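Local coordinates for protein phosphoribosylaminoimidazole carboxylase (Bombyx mori, PDB 4JA0) that is a bifunctional enzyme of purine biosynthesis, probably joining AIR carboxylase and SAICAR synthetase activities in one chain, at residues G274-Q279 / L298-A303; G55-S60 / S85-L90; V102-A107 / E130-D135. All coordinates share one frame; numbering follows the deposited sequence.

Overall arrangement
Contacts 2 and 3 lie in the SAICAR synthetase part and contact 1 in the AIR carboxylase part. From the N terminus, contact 2 closes a loop of 24 residues between the start of helix 57-74 and the tip of the hairpin 80-83/88-91. Contact 3 follows, pairing strands 100-104 and 123-132 across 22 intervening residues in the second antiparallel sheet. In contact 1, closing a loop of 18 residues, the turn after strand 267-273 meets the end of strand 296-300, the edge of the parallel sheet within this chain. The three loops run in series, none enclosing or crossing another. Contact 1 lies about 53 Å, centre to centre, from the others, which are about 26 Å apart.

Contact 1 (G274-Q279 / L298-A303); sequences GSPADQ and LRVTSA
Pro276 and Val300 make the apolar part of this contact. The proline ring meets the valine with its CD atom, 3.9 Å from Val300 CG1, and the two side chains cross at about a right angle. Val300 reaches the ring because CG1 stands anti to its backbone N (chi1 179°). Farther along, the amide end of Gln279 comes to Leu298, NE2 lying 4.3 Å from CD1. Leu420 of a second subunit packs on both Val300 and Gln279, and Ala416 of that subunit on Pro276, which makes the contact part of a subunit interface.

Backbone contact dominates at the other end. Gly274 CA meets Thr301 O in a CA-H...O contact of 3.2 Å, and the carbonyl O of Gly274 lies 4.0 Å from Ser302 CB. The hydroxyl of Ser302 is used elsewhere, bonded to Lys305 N.

Polar bonds instead shape the loop 274-279 from within. Ser275 OG accepts from Ala277 N at 3.0 Å, an ST turn, and Asp278 N bonds to Ser275 O at 3.1 Å. Together they fold the chain back just ahead of helix 279-291.

Strand 267-273, helix 279-291 and strand 296-300 form a beta-alpha-beta crossover, and the contact joins the loop after strand 267-273 to the end of strand 296-300 and the residues just beyond it. Loops at this end of the strands line the nucleotide pocket in PurE-type carboxylases, and the arrangement is consistent with that three-layer alpha/beta fold.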
ATOM      1  N   GLY A 274     -26.519   2.664   2.946  1.00  9.53           N
ATOM      2  CA  GLY A 274     -26.339   3.720   3.938  1.00  3.35           C
ATOM      3  C   GLY A 274     -26.673   5.121   3.452  1.00  4.50           C
ATOM      4  O   GLY A 274     -26.903   6.031   4.250  1.00  8.02           O
ATOM      5  N   SER A 275     -26.698   5.287   2.132  1.00  7.13           N
ATOM      6  CA  SER A 275     -27.023   6.565   1.494  1.00  7.69           C
ATOM      7  C   SER A 275     -27.757   6.338   0.175  1.00 10.17           C
ATOM      8  O   SER A 275     -27.468   5.375  -0.531  1.00  9.57           O
ATOM      9  CB  SER A 275     -25.754   7.365   1.213  1.00  7.47           C
ATOM     10  OG  SER A 275     -25.994   8.321   0.191  1.00 10.65           O
ATOM     11  N   PRO A 276     -28.716   7.221  -0.159  1.00  7.59           N
ATOM     12  CA  PRO A 276     -29.413   7.134  -1.454  1.00  3.33           C
ATOM     13  C   PRO A 276     -28.492   7.305  -2.675  1.00  6.84           C
ATOM     14  O   PRO A 276     -28.912   7.018  -3.794  1.00  3.50           O
ATOM     15  CB  PRO A 276     -30.433   8.282  -1.390  1.00  1.82           C
ATOM     16  CG  PRO A 276     -29.942   9.189  -0.296  1.00  1.38           C
ATOM     17  CD  PRO A 276     -29.254   8.299   0.695  1.00  2.28           C
ATOM     18  N   ALA A 277     -27.262   7.763  -2.482  1.00  9.39           N
ATOM     19  CA  ALA A 277     -26.374   7.888  -3.628  1.00 11.41           C
ATOM     20  C   ALA A 277     -25.976   6.502  -4.165  1.00 18.45           C
ATOM     21  O   ALA A 277     -25.594   6.365  -5.330  1.00 20.89           O
ATOM     22  CB  ALA A 277     -25.143   8.712  -3.273  1.00  1.07           C
ATOM     23  N   ASP A 278     -26.095   5.475  -3.326  1.00  7.10           N
ATOM     24  CA  ASP A 278     -25.680   4.127  -3.699  1.00  6.81           C
ATOM     25  C   ASP A 278     -26.745   3.379  -4.520  1.00  9.45           C
ATOM     26  O   ASP A 278     -26.716   2.155  -4.649  1.00 11.93           O
ATOM     27  CB  ASP A 278     -25.341   3.331  -2.422  1.00 14.41           C
ATOM     28  CG  ASP A 278     -24.175   3.941  -1.619  1.00 43.35           C
ATOM     29  OD1 ASP A 278     -23.281   4.584  -2.230  1.00 33.67           O
ATOM     30  OD2 ASP A 278     -24.164   3.773  -0.369  1.00 18.43           O
ATOM     31  N   GLN A 279     -27.655   4.133  -5.118  1.00 12.67           N
ATOM     32  CA  GLN A 279     -28.873   3.597  -5.719  1.00  4.67           C
ATOM     33  C   GLN A 279     -28.646   2.697  -6.932  1.00 15.21           C
ATOM     34  O   GLN A 279     -29.077   1.532  -6.951  1.00  6.88           O
ATOM     35  CB  GLN A 279     -29.797   4.781  -6.043  1.00 18.38           C
ATOM     36  CG  GLN A 279     -31.110   4.501  -6.754  1.00  8.31           C
ATOM     37  CD  GLN A 279     -31.935   3.459  -6.076  1.00 15.07           C
ATOM     38  OE1 GLN A 279     -31.688   3.096  -4.927  1.00 28.98           O
ATOM     39  NE2 GLN A 279     -32.943   2.966  -6.781  1.00 39.29           N
ATOM     40  N   LEU A 298     -35.094  -3.025  -1.688  1.00  3.67           N
ATOM     41  CA  LEU A 298     -34.050  -2.027  -1.517  1.00  1.61           C
ATOM     42  C   LEU A 298     -34.444  -1.082  -0.386  1.00  1.28           C
ATOM     43  O   LEU A 298     -35.508  -0.465  -0.428  1.00  4.56           O
ATOM     44  CB  LEU A 298     -33.857  -1.234  -2.808  1.00  0.92           C
ATOM     45  CG  LEU A 298     -33.384  -2.005  -4.040  1.00  1.93           C
ATOM     46  CD1 LEU A 298     -33.134  -1.060  -5.213  1.00  1.94           C
ATOM     47  CD2 LEU A 298     -32.132  -2.811  -3.722  1.00  1.40           C
ATOM     48  N   ARG A 299     -33.593  -0.957   0.625  1.00  1.06           N
ATOM     49  CA  ARG A 299     -33.897  -0.060   1.726  1.00  5.89           C
ATOM     50  C   ARG A 299     -32.753   0.916   1.987  1.00  2.41           C
ATOM     51  O   ARG A 299     -31.594   0.597   1.774  1.00  4.10           O
ATOM     52  CB  ARG A 299     -34.228  -0.852   2.999  1.00  8.47           C
ATOM     53  CG  ARG A 299     -35.244  -1.946   2.809  1.00  5.07           C
ATOM     54  CD  ARG A 299     -36.581  -1.369   2.425  1.00  4.20           C
ATOM     55  NE  ARG A 299     -36.978  -0.346   3.373  1.00  5.07           N
ATOM     56  CZ  ARG A 299     -37.728  -0.582   4.448  1.00  8.12           C
ATOM     57  NH1 ARG A 299     -38.159  -1.813   4.703  1.00  1.46           N
ATOM     58  NH2 ARG A 299     -38.030   0.415   5.275  1.00  9.60           N
ATOM     59  N   VAL A 300     -33.090   2.109   2.450  1.00  2.89           N
ATOM     60  CA  VAL A 300     -32.083   3.087   2.786  1.00  2.57           C
ATOM     61  C   VAL A 300     -32.095   3.290   4.297  1.00  1.01           C
ATOM     62  O   VAL A 300     -33.132   3.573   4.866  1.00  4.22           O
ATOM     63  CB  VAL A 300     -32.340   4.432   2.054  1.00  4.19           C
ATOM     64  CG1 VAL A 300     -31.285   5.488   2.436  1.00  2.33           C
ATOM     65  CG2 VAL A 300     -32.347   4.221   0.556  1.00  1.97           C
ATOM     66  N   THR A 301     -30.942   3.107   4.932  1.00  2.02           N
ATOM     67  CA  THR A 301     -30.747   3.364   6.356  1.00  4.40           C
ATOM     68  C   THR A 301     -29.266   3.390   6.712  1.00  5.36           C
ATOM     69  O   THR A 301     -28.455   2.661   6.131  1.00  5.19           O
ATOM     70  CB  THR A 301     -31.469   2.349   7.271  1.00  7.65           C
ATOM     71  OG1 THR A 301     -31.380   2.790   8.639  1.00 14.50           O
ATOM     72  CG2 THR A 301     -30.860   0.949   7.130  1.00  6.54           C
ATOM     73  N   SER A 302     -28.938   4.208   7.704  1.00  3.99           N
ATOM     74  CA  SER A 302     -27.572   4.418   8.146  1.00  3.07           C
ATOM     75  C   SER A 302     -27.341   3.729   9.485  1.00  2.66           C
ATOM     76  O   SER A 302     -28.207   3.739  10.345  1.00  4.93           O
ATOM     77  CB  SER A 302     -27.329   5.930   8.275  1.00  4.79           C
ATOM     78  OG  SER A 302     -25.965   6.279   8.445  1.00 12.09           O
ATOM     79  N   ALA A 303     -26.190   3.098   9.669  1.00  2.98           N
ATOM     80  CA  ALA A 303     -25.883   2.560  10.994  1.00  2.74           C
ATOM     81  C   ALA A 303     -25.221   3.627  11.905  1.00  9.54           C
ATOM     82  O   ALA A 303     -25.018   3.395  13.108  1.00  6.04           O
ATOM     83  CB  ALA A 303     -24.999   1.338  10.874  1.00  2.77           C
TER

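Contact 2 (G55-S60 / S85-L90)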
ATOM      1  N   GLY A  55     -54.721 -46.534 -22.012  1.00 37.74           N
ATOM      2  CA  GLY A  55     -55.371 -45.230 -22.011  1.00 26.04           C
ATOM      3  C   GLY A  55     -54.390 -44.116 -21.632  1.00 67.08           C
ATOM      4  O   GLY A  55     -54.768 -43.147 -20.975  1.00 33.67           O
ATOM      5  N   LYS A  56     -53.137 -44.223 -22.089  1.00 67.62           N
ATOM      6  CA  LYS A  56     -52.026 -43.466 -21.488  1.00 29.98           C
ATOM      7  C   LYS A  56     -51.484 -42.225 -22.241  1.00 30.61           C
ATOM      8  O   LYS A  56     -50.533 -41.586 -21.779  1.00 20.49           O
ATOM      9  CB  LYS A  56     -50.855 -44.412 -21.169  1.00 21.77           C
ATOM     10  CG  LYS A  56     -49.868 -44.690 -22.312  1.00 18.21           C
ATOM     11  CD  LYS A  56     -48.530 -45.190 -21.735  1.00 24.46           C
ATOM     12  CE  LYS A  56     -47.354 -45.220 -22.740  1.00 35.16           C
ATOM     13  NZ  LYS A  56     -47.175 -44.029 -23.635  1.00 29.71           N
ATOM     14  N   ALA A  57     -52.056 -41.880 -23.386  1.00 30.79           N
ATOM     15  CA  ALA A  57     -51.570 -40.717 -24.121  1.00 18.19           C
ATOM     16  C   ALA A  57     -51.761 -39.423 -23.323  1.00 23.67           C
ATOM     17  O   ALA A  57     -50.934 -38.508 -23.397  1.00 32.66           O
ATOM     18  CB  ALA A  57     -52.252 -40.612 -25.467  1.00 14.84           C
ATOM     19  N   ALA A  58     -52.849 -39.338 -22.565  1.00 33.28           N
ATOM     20  CA  ALA A  58     -53.096 -38.151 -21.753  1.00 21.73           C
ATOM     21  C   ALA A  58     -52.106 -38.053 -20.602  1.00 14.75           C
ATOM     22  O   ALA A  58     -51.607 -36.972 -20.309  1.00 21.64           O
ATOM     23  CB  ALA A  58     -54.516 -38.166 -21.221  1.00 12.81           C
ATOM     24  N   ILE A  59     -51.779 -39.196 -19.998  1.00 15.45           N
ATOM     25  CA  ILE A  59     -50.870 -39.246 -18.860  1.00 14.47           C
ATOM     26  C   ILE A  59     -49.487 -38.746 -19.263  1.00 18.07           C
ATOM     27  O   ILE A  59     -48.882 -37.911 -18.584  1.00 16.75           O
ATOM     28  CB  ILE A  59     -50.705 -40.688 -18.326  1.00 22.73           C
ATOM     29  CG1 ILE A  59     -52.059 -41.306 -17.949  1.00 21.73           C
ATOM     30  CG2 ILE A  59     -49.725 -40.721 -17.155  1.00 19.83           C
ATOM     31  CD1 ILE A  59     -52.716 -40.650 -16.753  1.00 26.85           C
ATOM     32  N   SER A  60     -48.994 -39.253 -20.384  1.00 16.02           N
ATOM     33  CA  SER A  60     -47.694 -38.841 -20.887  1.00 14.64           C
ATOM     34  C   SER A  60     -47.633 -37.361 -21.211  1.00 15.01           C
ATOM     35  O   SER A  60     -46.744 -36.672 -20.730  1.00 19.25           O
ATOM     36  CB  SER A  60     -47.321 -39.648 -22.125  1.00  6.67           C
ATOM     37  OG  SER A  60     -47.098 -40.999 -21.772  1.00 17.25           O
ATOM     38  N   SER A  85     -53.608 -29.928 -26.569  1.00 32.16           N
ATOM     39  CA  SER A  85     -54.762 -30.630 -26.038  1.00 26.18           C
ATOM     40  C   SER A  85     -54.316 -31.581 -24.947  1.00 26.78           C
ATOM     41  O   SER A  85     -53.219 -31.486 -24.412  1.00 31.01           O
ATOM     42  CB  SER A  85     -55.474 -31.433 -27.127  1.00 24.45           C
ATOM     43  OG  SER A  85     -54.589 -32.341 -27.755  1.00 30.14           O
ATOM     44  N   GLU A  86     -55.176 -32.537 -24.660  1.00 33.95           N
ATOM     45  CA  GLU A  86     -54.990 -33.440 -23.544  1.00 40.01           C
ATOM     46  C   GLU A  86     -53.988 -34.530 -23.900  1.00 33.90           C
ATOM     47  O   GLU A  86     -53.430 -35.192 -23.017  1.00 28.78           O
ATOM     48  CB  GLU A  86     -56.361 -34.010 -23.150  1.00 27.18           C
ATOM     49  CG  GLU A  86     -57.305 -32.960 -22.492  1.00 54.79           C
ATOM     50  CD  GLU A  86     -57.602 -31.720 -23.362  1.00 69.85           C
ATOM     51  OE1 GLU A  86     -57.356 -31.751 -24.591  1.00 39.55           O
ATOM     52  OE2 GLU A  86     -58.074 -30.700 -22.809  1.00 77.53           O
ATOM     53  N   THR A  87     -53.754 -34.692 -25.200  1.00 23.23           N
ATOM     54  CA  THR A  87     -52.868 -35.739 -25.687  1.00 30.54           C
ATOM     55  C   THR A  87     -51.751 -35.208 -26.576  1.00 18.64           C
ATOM     56  O   THR A  87     -50.833 -35.949 -26.943  1.00 19.89           O
ATOM     57  CB  THR A  87     -53.664 -36.772 -26.487  1.00 28.60           C
ATOM     58  OG1 THR A  87     -54.548 -36.077 -27.381  1.00 27.91           O
ATOM     59  CG2 THR A  87     -54.485 -37.649 -25.552  1.00 18.54           C
ATOM     60  N   ALA A  88     -51.806 -33.914 -26.882  1.00 15.61           N
ATOM     61  CA  ALA A  88     -50.848 -33.308 -27.805  1.00 19.46           C
ATOM     62  C   ALA A  88     -50.245 -31.997 -27.293  1.00 13.68           C
ATOM     63  O   ALA A  88     -50.792 -31.356 -26.399  1.00 11.50           O
ATOM     64  CB  ALA A  88     -51.501 -33.103 -29.178  1.00 12.70           C
ATOM     65  N   PHE A  89     -49.104 -31.616 -27.858  1.00 16.59           N
ATOM     66  CA  PHE A  89     -48.507 -30.320 -27.555  1.00 17.57           C
ATOM     67  C   PHE A  89     -47.803 -29.660 -28.742  1.00 14.91           C
ATOM     68  O   PHE A  89     -47.409 -30.328 -29.702  1.00 15.38           O
ATOM     69  CB  PHE A  89     -47.540 -30.409 -26.366  1.00 13.60           C
ATOM     70  CG  PHE A  89     -46.271 -31.168 -26.655  1.00  8.24           C
ATOM     71  CD1 PHE A  89     -45.211 -30.557 -27.317  1.00 10.40           C
ATOM     72  CD2 PHE A  89     -46.123 -32.477 -26.231  1.00 12.76           C
ATOM     73  CE1 PHE A  89     -44.045 -31.245 -27.579  1.00  8.79           C
ATOM     74  CE2 PHE A  89     -44.962 -33.169 -26.482  1.00 12.91           C
ATOM     75  CZ  PHE A  89     -43.919 -32.552 -27.154  1.00  9.08           C
ATOM     76  N   LEU A  90     -47.611 -28.348 -28.630  1.00 14.69           N
ATOM     77  CA  LEU A  90     -46.928 -27.560 -29.639  1.00 15.86           C
ATOM     78  C   LEU A  90     -45.457 -27.422 -29.336  1.00 27.90           C
ATOM     79  O   LEU A  90     -45.056 -27.056 -28.225  1.00 19.62           O
ATOM     80  CB  LEU A  90     -47.546 -26.168 -29.744  1.00 14.84           C
ATOM     81  CG  LEU A  90     -48.945 -26.308 -30.318  1.00 42.67           C
ATOM     82  CD1 LEU A  90     -49.786 -25.058 -30.108  1.00 98.21           C
ATOM     83  CD2 LEU A  90     -48.804 -26.654 -31.798  1.00 40.40           C
TER
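Ala58 and Thr87 bring the two backbones nearest each other, their CA atoms 4.6 Å apart. One partner is the first turn of helix 57-74, where Ser60 N bonds to Lys56 O at 3.1 Å. The other is the turn ahead of strand 88-91, closed by a bond of 3.2 Å from Ser85 N to Ala88 O and supplemented by a weak one from Ala88 N to Ser85 OG. Between helix and turn the backbones approach in a CA-H...O contact, Ala58 CA to Glu86 O 3.2 Å. The methyl of Ala58 lies against the same carbonyl oxygen, Ala58 CB to Glu86 O 3.6 Å.

Side-chain packing is carried by methyl groups. Ala57 points its CB toward the turn, where it meets Thr87 CG2 at 3.7 Å. That threonine methyl also lies 3.8 Å from Ala58 N, sitting against the backbone where one alanine passes into the next. A chi1 of 45° puts OG1 of Thr87 between the backbone N and the carbonyl carbon, while CG2 stands anti to the carbonyl carbon and meets the helix. Glu86 contributes mainly through its carbonyl, while its carboxylate leads away from the helix.

Other bonds continue the join beyond the two segments. Asn61, farther along the helix, donates through ND2 to Ala88 O, and Thr87 is bonded through its backbone to Lys39 of strand 36-43. Small residues at the start of a helix thus pack on the connecting turn of the beta hairpin 80-83/88-91, in a helix-against-sheet region consistent with the N-terminal part of the SAICAR synthetase fold.

Contact 3 (V102-A107 / E130-D135). With SO4 (sulfate ion), chain J.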
ATOM      1  N   VAL A 102     -28.197 -40.315 -22.324  1.00  0.88           N
ATOM      2  CA  VAL A 102     -28.603 -41.025 -21.114  1.00  4.52           C
ATOM      3  C   VAL A 102     -27.740 -40.620 -19.919  1.00  2.46           C
ATOM      4  O   VAL A 102     -26.530 -40.462 -20.051  1.00  2.64           O
ATOM      5  CB  VAL A 102     -28.522 -42.569 -21.311  1.00  2.41           C
ATOM      6  CG1 VAL A 102     -28.799 -43.280 -20.014  1.00  2.40           C
ATOM      7  CG2 VAL A 102     -29.481 -43.020 -22.364  1.00  1.17           C
ATOM      8  N   THR A 103     -28.368 -40.388 -18.771  1.00  4.06           N
ATOM      9  CA  THR A 103     -27.646 -40.051 -17.532  1.00  8.00           C
ATOM     10  C   THR A 103     -28.035 -41.015 -16.428  1.00  4.56           C
ATOM     11  O   THR A 103     -29.212 -41.324 -16.279  1.00  4.38           O
ATOM     12  CB  THR A 103     -27.936 -38.601 -17.040  1.00  4.70           C
ATOM     13  OG1 THR A 103     -27.821 -37.689 -18.133  1.00 17.26           O
ATOM     14  CG2 THR A 103     -26.928 -38.186 -16.020  1.00  3.58           C
ATOM     15  N   ARG A 104     -27.052 -41.460 -15.648  1.00  1.95           N
ATOM     16  CA  ARG A 104     -27.284 -42.359 -14.522  1.00  3.92           C
ATOM     17  C   ARG A 104     -26.679 -41.823 -13.250  1.00  3.43           C
ATOM     18  O   ARG A 104     -25.580 -41.290 -13.271  1.00  4.87           O
ATOM     19  CB  ARG A 104     -26.626 -43.707 -14.787  1.00  4.09           C
ATOM     20  CG  ARG A 104     -26.869 -44.233 -16.162  1.00  8.15           C
ATOM     21  CD  ARG A 104     -26.122 -45.521 -16.364  1.00  9.99           C
ATOM     22  NE  ARG A 104     -26.149 -45.922 -17.766  1.00 16.01           N
ATOM     23  CZ  ARG A 104     -27.133 -46.626 -18.312  1.00 25.35           C
ATOM     24  NH1 ARG A 104     -28.173 -47.018 -17.573  1.00 24.58           N
ATOM     25  NH2 ARG A 104     -27.074 -46.939 -19.597  1.00 14.49           N
ATOM     26  N   ARG A 105     -27.363 -42.018 -12.131  1.00  4.36           N
ATOM     27  CA  ARG A 105     -26.781 -41.696 -10.833  1.00  3.44           C
ATOM     28  C   ARG A 105     -26.329 -42.996 -10.177  1.00  4.67           C
ATOM     29  O   ARG A 105     -25.322 -43.030  -9.476  1.00  2.71           O
ATOM     30  CB  ARG A 105     -27.802 -40.938  -9.957  1.00  4.83           C
ATOM     31  CG  ARG A 105     -27.401 -40.752  -8.495  1.00  4.18           C
ATOM     32  CD  ARG A 105     -26.157 -39.888  -8.340  1.00  5.25           C
ATOM     33  NE  ARG A 105     -26.446 -38.466  -8.479  1.00 11.13           N
ATOM     34  CZ  ARG A 105     -25.511 -37.520  -8.524  1.00 15.08           C
ATOM     35  NH1 ARG A 105     -24.232 -37.857  -8.450  1.00  8.08           N
ATOM     36  NH2 ARG A 105     -25.851 -36.238  -8.655  1.00  8.12           N
ATOM     37  N   LEU A 106     -27.058 -44.072 -10.461  1.00  3.46           N
ATOM     38  CA  LEU A 106     -26.796 -45.385  -9.893  1.00  1.66           C
ATOM     39  C   LEU A 106     -26.545 -46.354 -11.013  1.00  4.64           C
ATOM     40  O   LEU A 106     -26.949 -46.105 -12.147  1.00  6.73           O
ATOM     41  CB  LEU A 106     -28.031 -45.889  -9.154  1.00 11.15           C
ATOM     42  CG  LEU A 106     -28.451 -45.281  -7.833  1.00  7.85           C
ATOM     43  CD1 LEU A 106     -29.685 -45.962  -7.370  1.00  8.76           C
ATOM     44  CD2 LEU A 106     -27.353 -45.527  -6.831  1.00 26.71           C
ATOM     45  N   ALA A 107     -25.899 -47.473 -10.702  1.00  6.99           N
ATOM     46  CA  ALA A 107     -25.780 -48.561 -11.672  1.00  4.20           C
ATOM     47  C   ALA A 107     -27.025 -49.463 -11.624  1.00 12.33           C
ATOM     48  O   ALA A 107     -27.343 -50.079 -10.591  1.00  8.33           O
ATOM     49  CB  ALA A 107     -24.520 -49.370 -11.419  1.00  2.90           C
ATOM     50  N   GLU A 130     -23.920 -41.233 -21.013  1.00  2.63           N
ATOM     51  CA  GLU A 130     -23.628 -42.087 -22.165  1.00  1.32           C
ATOM     52  C   GLU A 130     -24.477 -41.751 -23.379  1.00  3.68           C
ATOM     53  O   GLU A 130     -25.550 -41.154 -23.276  1.00  3.55           O
ATOM     54  CB  GLU A 130     -23.833 -43.556 -21.798  1.00  1.17           C
ATOM     55  CG  GLU A 130     -22.960 -43.960 -20.644  1.00 14.90           C
ATOM     56  CD  GLU A 130     -23.202 -45.359 -20.138  1.00 17.80           C
ATOM     57  OE1 GLU A 130     -24.379 -45.778 -20.057  1.00 16.90           O
ATOM     58  OE2 GLU A 130     -22.192 -46.030 -19.816  1.00 30.30           O
ATOM     59  N   THR A 131     -23.989 -42.147 -24.543  1.00  6.94           N
ATOM     60  CA  THR A 131     -24.685 -41.828 -25.777  1.00  9.35           C
ATOM     61  C   THR A 131     -25.010 -43.070 -26.576  1.00  5.84           C
ATOM     62  O   THR A 131     -24.272 -44.058 -26.554  1.00  2.27           O
ATOM     63  CB  THR A 131     -23.896 -40.813 -26.642  1.00  7.08           C
ATOM     64  OG1 THR A 131     -22.494 -41.108 -26.579  1.00 10.92           O
ATOM     65  CG2 THR A 131     -24.075 -39.463 -26.081  1.00  3.75           C
ATOM     66  N   PHE A 132     -26.149 -43.004 -27.254  1.00  8.61           N
ATOM     67  CA  PHE A 132     -26.640 -44.111 -28.042  1.00  4.48           C
ATOM     68  C   PHE A 132     -27.175 -43.643 -29.372  1.00  6.62           C
ATOM     69  O   PHE A 132     -27.873 -42.635 -29.460  1.00  6.17           O
ATOM     70  CB  PHE A 132     -27.705 -44.868 -27.269  1.00  1.00           C
ATOM     71  CG  PHE A 132     -27.180 -45.524 -26.040  1.00  1.71           C
ATOM     72  CD1 PHE A 132     -27.231 -44.882 -24.809  1.00  2.68           C
ATOM     73  CD2 PHE A 132     -26.609 -46.777 -26.110  1.00  1.19           C
ATOM     74  CE1 PHE A 132     -26.727 -45.489 -23.659  1.00  1.22           C
ATOM     75  CE2 PHE A 132     -26.106 -47.382 -24.968  1.00  1.53           C
ATOM     76  CZ  PHE A 132     -26.168 -46.736 -23.741  1.00  1.41           C
ATOM     77  N   PHE A 133     -26.847 -44.418 -30.398  1.00  7.19           N
ATOM     78  CA  PHE A 133     -27.264 -44.166 -31.756  1.00 10.01           C
ATOM     79  C   PHE A 133     -28.547 -44.940 -32.029  1.00 16.55           C
ATOM     80  O   PHE A 133     -29.010 -45.695 -31.180  1.00 24.71           O
ATOM     81  CB  PHE A 133     -26.168 -44.600 -32.723  1.00 12.75           C
ATOM     82  CG  PHE A 133     -26.447 -44.227 -34.143  1.00 16.11           C
ATOM     83  CD1 PHE A 133     -26.636 -42.892 -34.490  1.00 17.15           C
ATOM     84  CD2 PHE A 133     -26.541 -45.199 -35.124  1.00  8.36           C
ATOM     85  CE1 PHE A 133     -26.904 -42.536 -35.797  1.00 15.93           C
ATOM     86  CE2 PHE A 133     -26.815 -44.854 -36.426  1.00  5.95           C
ATOM     87  CZ  PHE A 133     -26.998 -43.518 -36.766  1.00  9.53           C
ATOM     88  N   LYS A 134     -29.129 -44.746 -33.205  1.00 29.26           N
ATOM     89  CA  LYS A 134     -30.300 -45.517 -33.639  1.00 32.57           C
ATOM     90  C   LYS A 134     -29.773 -46.895 -34.198  1.00 47.60           C
ATOM     91  O   LYS A 134     -28.562 -47.070 -34.205  1.00 62.88           O
ATOM     92  CB  LYS A 134     -31.086 -44.635 -34.604  1.00 25.34           C
ATOM     93  CG  LYS A 134     -31.388 -43.281 -33.930  1.00 23.88           C
ATOM     94  CD  LYS A 134     -31.626 -43.427 -32.400  1.00 15.43           C
ATOM     95  CE  LYS A 134     -31.947 -42.106 -31.701  1.00 19.98           C
ATOM     96  NZ  LYS A 134     -33.250 -41.485 -32.069  1.00 29.34           N
ATOM     97  N   ASP A 135     -30.567 -47.874 -34.661  1.00 43.50           N
ATOM     98  CA  ASP A 135     -31.802 -47.743 -35.413  1.00 82.93           C
ATOM     99  C   ASP A 135     -32.807 -48.848 -35.034  1.00 85.24           C
ATOM    100  O   ASP A 135     -32.440 -49.985 -34.713  1.00 65.39           O
ATOM    101  CB  ASP A 135     -31.430 -47.886 -36.893  1.00 63.13           C
ATOM    102  CG  ASP A 135     -32.539 -47.468 -37.831  1.00 67.09           C
ATOM    103  OD1 ASP A 135     -32.198 -46.919 -38.901  1.00 25.08           O
ATOM    104  OD2 ASP A 135     -33.734 -47.697 -37.524  1.00 84.70           O
TER
HETATM  105  S   SO4 J 506     -30.744 -49.071 -19.687  1.00 50.43           S
HETATM  106  O1  SO4 J 506     -31.759 -50.096 -19.915  1.00 26.16           O
HETATM  107  O2  SO4 J 506     -29.836 -49.606 -18.680  1.00 59.12           O
HETATM  108  O3  SO4 J 506     -30.023 -48.790 -20.931  1.00 27.51           O
HETATM  109  O4  SO4 J 506     -31.339 -47.828 -19.185  1.00 56.11           O
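Glu130 OE1 is gripped by two nitrogens of Arg104 in a side-on salt bridge, NE at 2.9 Å and NH2 at 3.0 Å. The oxygen lies in the guanidinium plane, whereas NE meets it from above the carboxylate plane; the two planes stand 83° apart. Both side chains are extended, Arg104 with CD anti to CA (chi2 177°). Val102 CG1 lies 4.0 Å above the centre of one guanidinium face. At the edge, NH1 donates to O2 of a sulfate ion at 3.3 Å, an ion probably from the crystallisation liquor and held also by Ser110 N. An alanine in place of Arg104 would probably leave Glu130 OE1 without the two donors described here and deprive the sulfate of one of its bonds.

In the backbone, Val102 and Glu130 form an antiparallel hydrogen-bonded pair, Val102 N to Glu130 O and Glu130 N to Val102 O both 2.9 Å. Two residues beyond Glu130, Phe132 brings CD1 to 3.8 Å from Val102 CG2, the two side chains crossing obliquely. Phe111 of helix 110-114 touches both Arg104 and Glu130, while Thr103 faces helix 162-183, and strand 100-104 runs between strands 123-132 and 188-200.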